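Bartonella effector protein (Bep) substrate of VirB T4SS (PDB 4M16) probably catalyses AMPylation, transferring AMP from ATP to tyrosine or threonine side chains of target proteins, with the chain described here forming its N-terminal Fic domain. Local coordinates at residues A[189-194]-A[205-210]; A[137-142]-A[210-215]. All coordinates share one frame; numbering follows the deposited sequence. Where two conformers were deposited one is given.

Overall arrangement
Helix 200-214 illustrates how one helix near the end of a mainly helical domain can serve two different partners. In interaction 1 its middle turns lie close against helix 185-197, its neighbour in sequence. In interaction 2 its C-terminal part, as far as Ser215, faces the start of helix 135-152. The two contacts share Leu210, their centres are about 11 Å apart, and both lie on the same side of the chain's centre, about 14 and 16 Å from it. Helix 135-152, on which Met207 of interaction 1 also packs, leads into the loop bearing HPFRAGN, a variant of the HPFx(D/E)GN motif that forms the active-site loop in Fic enzymes.

Interaction 1 (A[189-194]-A[205-210]); sequences MRACND and QAMKSL
Ala191 presses its methyl against the helix surface formed by Ala206, Met207 and Leu210, in an antiparallel helical hairpin within the mainly helical Fic domain. Helices 185-197 and 200-214 are joined by a short turn, and their local axes approach to 8.1 Å at an angle of 154°. Such closeness depends on small residues: Ala191 CB sits 3.7 Å from the carbonyl oxygen of Ala206, while Leu210 closes the far end of the same patch, its CB 4.0 Å from Ala191 CB and its CD2 methyl almost as near. Nearer the turn of the hairpin, the Ala206 methyl meets the CB of Asp194, at the base of its side chain, and Asp194 CB comes within 3.4 Å of Ala206 CB, a close carbon-carbon contact. The carboxylate of Asp194 does not lead this approach; only OD2 passes loosely by the Ala206 methyl.

Met207 works differently, because its CB does not aim directly at the other helix. Its CG stands anti to the backbone N (chi1 -172°), and successive bends at chi2 and chi3 curl the thioether around until the terminal methyl reaches helix 185-197. The other flank of this side chain packs on Val143, Phe146 and Ser147 of helix 135-152, making Met207 a bridge between three helices. At its tip, CE lies 3.7 Å from Ala191 O, 3.8 Å from Cys192 CA and 4.0 Å from Cys192 SG.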
ATOM      1  N   MET A 189       6.175  -5.369  -8.203  1.00 21.96           N
ATOM      2  CA  MET A 189       6.606  -6.161  -7.067  1.00 23.31           C
ATOM      3  C   MET A 189       8.130  -6.416  -7.042  1.00 23.38           C
ATOM      4  O   MET A 189       8.717  -6.525  -5.969  1.00 22.71           O
ATOM      5  CB  MET A 189       5.787  -7.444  -6.973  1.00 26.50           C
ATOM      6  CG  MET A 189       4.303  -7.203  -6.639  1.00 27.38           C
ATOM      7  SD  MET A 189       4.025  -6.006  -5.292  1.00 30.60           S
ATOM      8  CE  MET A 189       4.933  -6.867  -4.033  1.00 30.89           C
ATOM      9  N   ARG A 190       8.763  -6.511  -8.208  1.00 24.64           N
ATOM     10  CA  ARG A 190      10.222  -6.559  -8.274  1.00 26.31           C
ATOM     11  C   ARG A 190      10.877  -5.305  -7.724  1.00 23.16           C
ATOM     12  O   ARG A 190      11.826  -5.388  -6.940  1.00 22.29           O
ATOM     13  CB  ARG A 190      10.701  -6.789  -9.706  1.00 30.65           C
ATOM     14  CG  ARG A 190      12.218  -6.926  -9.776  1.00 35.75           C
ATOM     15  CD  ARG A 190      12.667  -7.461 -11.116  1.00 42.66           C
ATOM     16  NE  ARG A 190      12.711  -6.396 -12.120  1.00 47.73           N
ATOM     17  CZ  ARG A 190      11.794  -6.152 -13.061  1.00 47.62           C
ATOM     18  NH1 ARG A 190      10.703  -6.923 -13.209  1.00 47.60           N
ATOM     19  NH2 ARG A 190      12.003  -5.125 -13.887  1.00 49.41           N
ATOM     20  N   ALA A 191      10.360  -4.132  -8.072  1.00 21.18           N
ATOM     21  CA  ALA A 191      10.886  -2.890  -7.469  1.00 19.67           C
ATOM     22  C   ALA A 191      10.668  -2.858  -5.960  1.00 18.81           C
ATOM     23  O   ALA A 191      11.535  -2.471  -5.230  1.00 17.41           O
ATOM     24  CB  ALA A 191      10.255  -1.669  -8.107  1.00 19.35           C
ATOM     25  N   CYS A 192       9.493  -3.279  -5.498  1.00 18.05           N
ATOM     26  CA  CYS A 192       9.184  -3.221  -4.073  1.00 17.91           C
ATOM     27  C   CYS A 192      10.054  -4.219  -3.308  1.00 18.77           C
ATOM     28  O   CYS A 192      10.634  -3.898  -2.289  1.00 19.22           O
ATOM     29  CB  CYS A 192       7.705  -3.501  -3.818  1.00 17.41           C
ATOM     30  SG  CYS A 192       6.596  -2.204  -4.410  1.00 17.89           S
ATOM     31  N   ASN A 193      10.160  -5.433  -3.829  1.00 21.13           N
ATOM     32  CA  ASN A 193      10.953  -6.460  -3.173  1.00 21.87           C
ATOM     33  C   ASN A 193      12.449  -6.057  -3.204  1.00 22.91           C
ATOM     34  O   ASN A 193      13.136  -6.139  -2.188  1.00 22.40           O
ATOM     35  CB  ASN A 193      10.651  -7.850  -3.731  1.00 23.52           C
ATOM     36  CG  ASN A 193       9.224  -8.345  -3.376  1.00 24.73           C
ATOM     37  OD1 ASN A 193       8.501  -7.793  -2.522  1.00 24.19           O
ATOM     38  ND2 ASN A 193       8.828  -9.414  -4.030  1.00 26.90           N
ATOM     39  N   ASP A 194      12.932  -5.533  -4.321  1.00 22.95           N
ATOM     40  CA  ASP A 194      14.324  -5.037  -4.362  1.00 23.76           C
ATOM     41  C   ASP A 194      14.622  -3.901  -3.368  1.00 22.32           C
ATOM     42  O   ASP A 194      15.735  -3.838  -2.802  1.00 22.74           O
ATOM     43  CB  ASP A 194      14.726  -4.581  -5.777  1.00 25.05           C
ATOM     44  CG  ASP A 194      15.040  -5.738  -6.719  1.00 28.33           C
ATOM     45  OD1 ASP A 194      14.998  -6.904  -6.323  1.00 28.52           O
ATOM     46  OD2 ASP A 194      15.332  -5.444  -7.893  1.00 32.01           O
ATOM     47  N   GLN A 205      17.709   2.761  -6.551  1.00 28.70           N
ATOM     48  CA  GLN A 205      17.595   2.653  -8.021  1.00 29.45           C
ATOM     49  C   GLN A 205      16.520   1.684  -8.495  1.00 27.80           C
ATOM     50  O   GLN A 205      15.896   1.880  -9.577  1.00 25.81           O
ATOM     51  CB  GLN A 205      18.945   2.286  -8.657  1.00 31.96           C
ATOM     52  CG  GLN A 205      18.914   2.324 -10.158  1.00 34.34           C
ATOM     53  CD  GLN A 205      18.530   3.696 -10.679  1.00 35.51           C
ATOM     54  OE1 GLN A 205      19.191   4.696 -10.362  1.00 36.70           O
ATOM     55  NE2 GLN A 205      17.457   3.754 -11.474  1.00 34.46           N
ATOM     56  N   ALA A 206      16.314   0.605  -7.737  1.00 27.31           N
ATOM     57  CA  ALA A 206      15.214  -0.302  -8.082  1.00 27.12           C
ATOM     58  C   ALA A 206      13.868   0.466  -8.174  1.00 25.39           C
ATOM     59  O   ALA A 206      13.094   0.396  -9.129  1.00 25.06           O
ATOM     60  CB  ALA A 206      15.097  -1.418  -7.039  1.00 27.66           C
ATOM     61  N   MET A 207      13.596   1.235  -7.151  1.00 24.21           N
ATOM     62  CA  MET A 207      12.327   1.943  -7.112  1.00 21.71           C
ATOM     63  C   MET A 207      12.302   3.175  -8.033  1.00 21.74           C
ATOM     64  O   MET A 207      11.251   3.504  -8.610  1.00 21.95           O
ATOM     65  CB  MET A 207      12.088   2.310  -5.648  1.00 22.16           C
ATOM     66  CG  MET A 207      10.725   2.889  -5.319  1.00 21.72           C
ATOM     67  SD  MET A 207       9.406   1.760  -5.690  1.00 22.79           S
ATOM     68  CE  MET A 207       9.560   0.538  -4.387  1.00 20.99           C
ATOM     69  N   LYS A 208      13.435   3.844  -8.209  1.00 21.75           N
ATOM     70  CA  LYS A 208      13.492   5.004  -9.113  1.00 23.77           C
ATOM     71  C   LYS A 208      13.125   4.646 -10.567  1.00 23.99           C
ATOM     72  O   LYS A 208      12.428   5.420 -11.228  1.00 24.12           O
ATOM     73  CB  LYS A 208      14.855   5.635  -9.103  1.00 24.88           C
ATOM     74  CG  LYS A 208      14.920   6.934  -9.917  1.00 27.42           C
ATOM     75  CD  LYS A 208      16.240   7.637  -9.697  1.00 30.14           C
ATOM     76  CE  LYS A 208      16.393   8.845 -10.597  1.00 32.74           C
ATOM     77  NZ  LYS A 208      17.646   9.537 -10.268  1.00 35.62           N
ATOM     78  N   SER A 209      13.589   3.494 -11.062  1.00 24.92           N
ATOM     79  CA  SER A 209      13.261   3.057 -12.446  1.00 26.86           C
ATOM     80  C   SER A 209      11.772   2.901 -12.596  1.00 25.65           C
ATOM     81  O   SER A 209      11.192   3.360 -13.584  1.00 26.71           O
ATOM     82  CB  SER A 209      13.883   1.709 -12.828  1.00 29.19           C
ATOM     83  OG  SER A 209      15.148   1.590 -12.239  1.00 33.34           O
ATOM     84  N   LEU A 210      11.150   2.302 -11.587  1.00 24.63           N
ATOM     85  CA  LEU A 210       9.671   2.156 -11.602  1.00 24.03           C
ATOM     86  C   LEU A 210       9.002   3.506 -11.666  1.00 23.25           C
ATOM     87  O   LEU A 210       8.102   3.724 -12.464  1.00 23.82           O
ATOM     88  CB  LEU A 210       9.160   1.382 -10.406  1.00 22.43           C
ATOM     89  CG  LEU A 210       7.610   1.309 -10.292  1.00 22.26           C
ATOM     90  CD1 LEU A 210       7.051   0.425 -11.408  1.00 23.53           C
ATOM     91  CD2 LEU A 210       7.115   0.803  -8.945  1.00 21.83           C
TER

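Interaction 2 (A[137-142]-A[210-215])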
ATOM      1  N   ASP A 137      12.660  16.371  -8.522  1.00 20.80           N
ATOM      2  CA  ASP A 137      12.602  16.347  -7.064  1.00 20.24           C
ATOM      3  C   ASP A 137      11.382  15.569  -6.602  1.00 18.00           C
ATOM      4  O   ASP A 137      11.461  14.893  -5.598  1.00 16.40           O
ATOM      5  CB  ASP A 137      12.581  17.760  -6.482  1.00 21.09           C
ATOM      6  CG  ASP A 137      13.956  18.466  -6.573  1.00 22.95           C
ATOM      7  OD1 ASP A 137      14.964  17.805  -6.875  1.00 23.85           O
ATOM      8  OD2 ASP A 137      14.005  19.696  -6.420  1.00 22.89           O
ATOM      9  N   PHE A 138      10.253  15.711  -7.315  1.00 17.35           N
ATOM     10  CA  PHE A 138       9.067  14.954  -7.002  1.00 16.73           C
ATOM     11  C   PHE A 138       9.354  13.445  -7.123  1.00 16.23           C
ATOM     12  O   PHE A 138       8.962  12.666  -6.250  1.00 16.10           O
ATOM     13  CB  PHE A 138       7.832  15.389  -7.835  1.00 17.20           C
ATOM     14  CG  PHE A 138       6.611  14.594  -7.530  1.00 17.17           C
ATOM     15  CD1 PHE A 138       5.827  14.909  -6.411  1.00 16.84           C
ATOM     16  CD2 PHE A 138       6.237  13.509  -8.308  1.00 17.27           C
ATOM     17  CE1 PHE A 138       4.685  14.156  -6.094  1.00 17.09           C
ATOM     18  CE2 PHE A 138       5.114  12.736  -7.977  1.00 17.53           C
ATOM     19  CZ  PHE A 138       4.329  13.072  -6.893  1.00 17.14           C
ATOM     20  N   ILE A 139      10.039  13.000  -8.169  1.00 16.34           N
ATOM     21  CA  ILE A 139      10.375  11.589  -8.243  1.00 16.99           C
ATOM     22  C   ILE A 139      11.301  11.148  -7.085  1.00 15.98           C
ATOM     23  O   ILE A 139      11.088  10.132  -6.462  1.00 15.42           O
ATOM     24  CB  ILE A 139      10.924  11.242  -9.631  1.00 18.49           C
ATOM     25  CG1 ILE A 139       9.739  11.196 -10.597  1.00 19.62           C
ATOM     26  CG2 ILE A 139      11.570   9.870  -9.627  1.00 18.98           C
ATOM     27  CD1 ILE A 139      10.164  11.217 -12.034  1.00 21.54           C
ATOM     28  N   GLU A 140      12.324  11.921  -6.802  1.00 16.68           N
ATOM     29  CA  GLU A 140      13.272  11.559  -5.737  0.50 16.48           C
ATOM     30  C   GLU A 140      12.516  11.393  -4.428  1.00 15.99           C
ATOM     31  O   GLU A 140      12.727  10.439  -3.715  1.00 15.50           O
ATOM     32  CB  GLU A 140      14.373  12.622  -5.607  0.50 16.73           C
ATOM     33  CG  GLU A 140      15.222  12.563  -4.351  0.50 16.47           C
ATOM     34  CD  GLU A 140      16.252  11.450  -4.338  0.50 16.80           C
ATOM     35  OE1 GLU A 140      16.458  10.777  -5.372  0.50 17.14           O
ATOM     36  OE2 GLU A 140      16.894  11.275  -3.311  0.50 16.49           O
ATOM     37  N   GLU A 141      11.630  12.352  -4.098  1.00 15.74           N
ATOM     38  CA  GLU A 141      10.994  12.326  -2.789  1.00 15.67           C
ATOM     39  C   GLU A 141       9.911  11.251  -2.720  1.00 14.68           C
ATOM     40  O   GLU A 141       9.750  10.612  -1.668  1.00 13.98           O
ATOM     41  CB  GLU A 141      10.403  13.693  -2.431  1.00 16.91           C
ATOM     42  CG  GLU A 141      11.447  14.781  -2.205  1.00 18.40           C
ATOM     43  CD  GLU A 141      12.557  14.328  -1.260  1.00 19.87           C
ATOM     44  OE1 GLU A 141      12.234  13.906  -0.131  1.00 19.79           O
ATOM     45  OE2 GLU A 141      13.766  14.384  -1.670  1.00 22.38           O
ATOM     46  N   THR A 142       9.200  11.033  -3.825  1.00 14.27           N
ATOM     47  CA  THR A 142       8.211   9.950  -3.849  0.50 14.12           C
ATOM     48  C   THR A 142       8.849   8.577  -3.788  1.00 14.46           C
ATOM     49  O   THR A 142       8.320   7.693  -3.119  1.00 14.89           O
ATOM     50  CB  THR A 142       7.186   9.977  -5.017  0.50 13.95           C
ATOM     51  OG1 THR A 142       7.831  10.067  -6.288  0.50 13.93           O
ATOM     52  CG2 THR A 142       6.151  11.123  -4.815  0.50 14.00           C
ATOM     53  N   LEU A 210      11.150   2.302 -11.587  1.00 24.63           N
ATOM     54  CA  LEU A 210       9.671   2.156 -11.602  1.00 24.03           C
ATOM     55  C   LEU A 210       9.002   3.506 -11.666  1.00 23.25           C
ATOM     56  O   LEU A 210       8.102   3.724 -12.464  1.00 23.82           O
ATOM     57  CB  LEU A 210       9.160   1.382 -10.406  1.00 22.43           C
ATOM     58  CG  LEU A 210       7.610   1.309 -10.292  1.00 22.26           C
ATOM     59  CD1 LEU A 210       7.051   0.425 -11.408  1.00 23.53           C
ATOM     60  CD2 LEU A 210       7.115   0.803  -8.945  1.00 21.83           C
ATOM     61  N   PHE A 211       9.436   4.423 -10.804  1.00 22.66           N
ATOM     62  CA  PHE A 211       8.828   5.754 -10.762  1.00 21.95           C
ATOM     63  C   PHE A 211       9.014   6.550 -12.063  1.00 22.62           C
ATOM     64  O   PHE A 211       8.100   7.284 -12.494  1.00 23.09           O
ATOM     65  CB  PHE A 211       9.216   6.513  -9.480  1.00 21.55           C
ATOM     66  CG  PHE A 211       8.280   6.196  -8.343  1.00 21.45           C
ATOM     67  CD1 PHE A 211       8.334   4.985  -7.704  1.00 21.27           C
ATOM     68  CD2 PHE A 211       7.249   7.043  -8.034  1.00 22.93           C
ATOM     69  CE1 PHE A 211       7.413   4.646  -6.725  1.00 21.98           C
ATOM     70  CE2 PHE A 211       6.338   6.720  -7.051  1.00 24.15           C
ATOM     71  CZ  PHE A 211       6.424   5.533  -6.370  1.00 22.68           C
ATOM     72  N   GLU A 212      10.157   6.399 -12.694  1.00 25.93           N
ATOM     73  CA  GLU A 212      10.385   7.054 -13.986  1.00 26.91           C
ATOM     74  C   GLU A 212       9.393   6.512 -15.066  1.00 26.00           C
ATOM     75  O   GLU A 212       8.793   7.267 -15.809  1.00 26.07           O
ATOM     76  CB  GLU A 212      11.843   6.915 -14.391  1.00 30.07           C
ATOM     77  CG  GLU A 212      12.703   7.846 -13.530  1.00 33.88           C
ATOM     78  CD  GLU A 212      14.199   7.715 -13.729  1.00 40.14           C
ATOM     79  OE1 GLU A 212      14.632   6.798 -14.462  1.00 44.44           O
ATOM     80  OE2 GLU A 212      14.959   8.531 -13.121  1.00 43.79           O
ATOM     81  N   ASP A 213       9.186   5.215 -15.060  1.00 25.07           N
ATOM     82  CA  ASP A 213       8.324   4.540 -16.020  1.00 26.09           C
ATOM     83  C   ASP A 213       6.835   4.917 -15.888  1.00 24.79           C
ATOM     84  O   ASP A 213       6.103   4.906 -16.893  1.00 24.33           O
ATOM     85  CB  ASP A 213       8.436   3.031 -15.790  1.00 28.70           C
ATOM     86  CG  ASP A 213       9.741   2.444 -16.341  1.00 32.22           C
ATOM     87  OD1 ASP A 213      10.451   3.154 -17.036  1.00 32.56           O
ATOM     88  OD2 ASP A 213      10.039   1.242 -16.072  1.00 37.43           O
ATOM     89  N   ILE A 214       6.377   5.202 -14.659  1.00 23.07           N
ATOM     90  CA  ILE A 214       4.943   5.399 -14.425  1.00 23.80           C
ATOM     91  C   ILE A 214       4.555   6.884 -14.341  1.00 24.04           C
ATOM     92  O   ILE A 214       3.381   7.218 -14.076  1.00 24.98           O
ATOM     93  CB  ILE A 214       4.423   4.626 -13.167  1.00 24.91           C
ATOM     94  CG1 ILE A 214       4.972   5.237 -11.881  1.00 23.77           C
ATOM     95  CG2 ILE A 214       4.673   3.124 -13.316  1.00 25.74           C
ATOM     96  CD1 ILE A 214       4.447   4.619 -10.617  1.00 25.18           C
ATOM     97  N   SER A 215       5.524   7.770 -14.580  1.00 23.24           N
ATOM     98  CA  SER A 215       5.313   9.209 -14.314  1.00 24.69           C
ATOM     99  C   SER A 215       5.313  10.063 -15.583  1.00 25.57           C
ATOM    100  O   SER A 215       5.747  11.209 -15.578  1.00 25.95           O
ATOM    101  CB  SER A 215       6.331   9.753 -13.311  1.00 24.77           C
ATOM    102  OG  SER A 215       7.624   9.553 -13.762  1.00 23.25           O
TER
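Ile139 and Phe211 lead the apolar part of this contact, which joins two helices of the Fic domain far apart in sequence: the start of helix 135-152, inside the Fic/DOC family region, and the C-terminal part of helix 200-214. The local axes are 10.2 Å apart and inclined at 133°, so larger side chains fill the gap. Ile139 divides its work between its two branches. CG2, anti to the backbone N, approaches Phe211 CB to 4.1 Å, and the two side chains run alongside each other, pointing opposite ways. The other branch extends through CG1 to CD1, which lies 3.5 Å from Ser215 OG and skirts the aliphatic part of Glu212.

Polar groups take part while bonding within their own segments. Ser215 OG turns back to donate to Phe211 O at 2.6 Å, with a C=O...O angle of 143°; the hydroxyl thus has a partner in its own segment, and Ile139 CD1 packs against it. The Thr142 contacts hold for one of two deposited conformers and are less certain. In it, Thr142 OG1 donates to Phe138 O at 2.8 Å, opposite in face to Thr142 N, and approaches the Phe211 ring obliquely, 3.5 Å from CD2.

Further bonds tie the two segments into the domain: Ser215 O accepts from Arg135 at the head of helix 135-152, and Asp213 forms a salt bridge with Arg187 of helix 185-197. The Phe211 ring meets Phe146 edge-to-face farther along helix 135-152, while Phe138 stacks on His176 and packs on Ala171 and Ala174 of helix 159-174. Helix 135-152 therefore lies between helices 159-174 and 200-214, with Phe138 serving the former and Ile139 the latter.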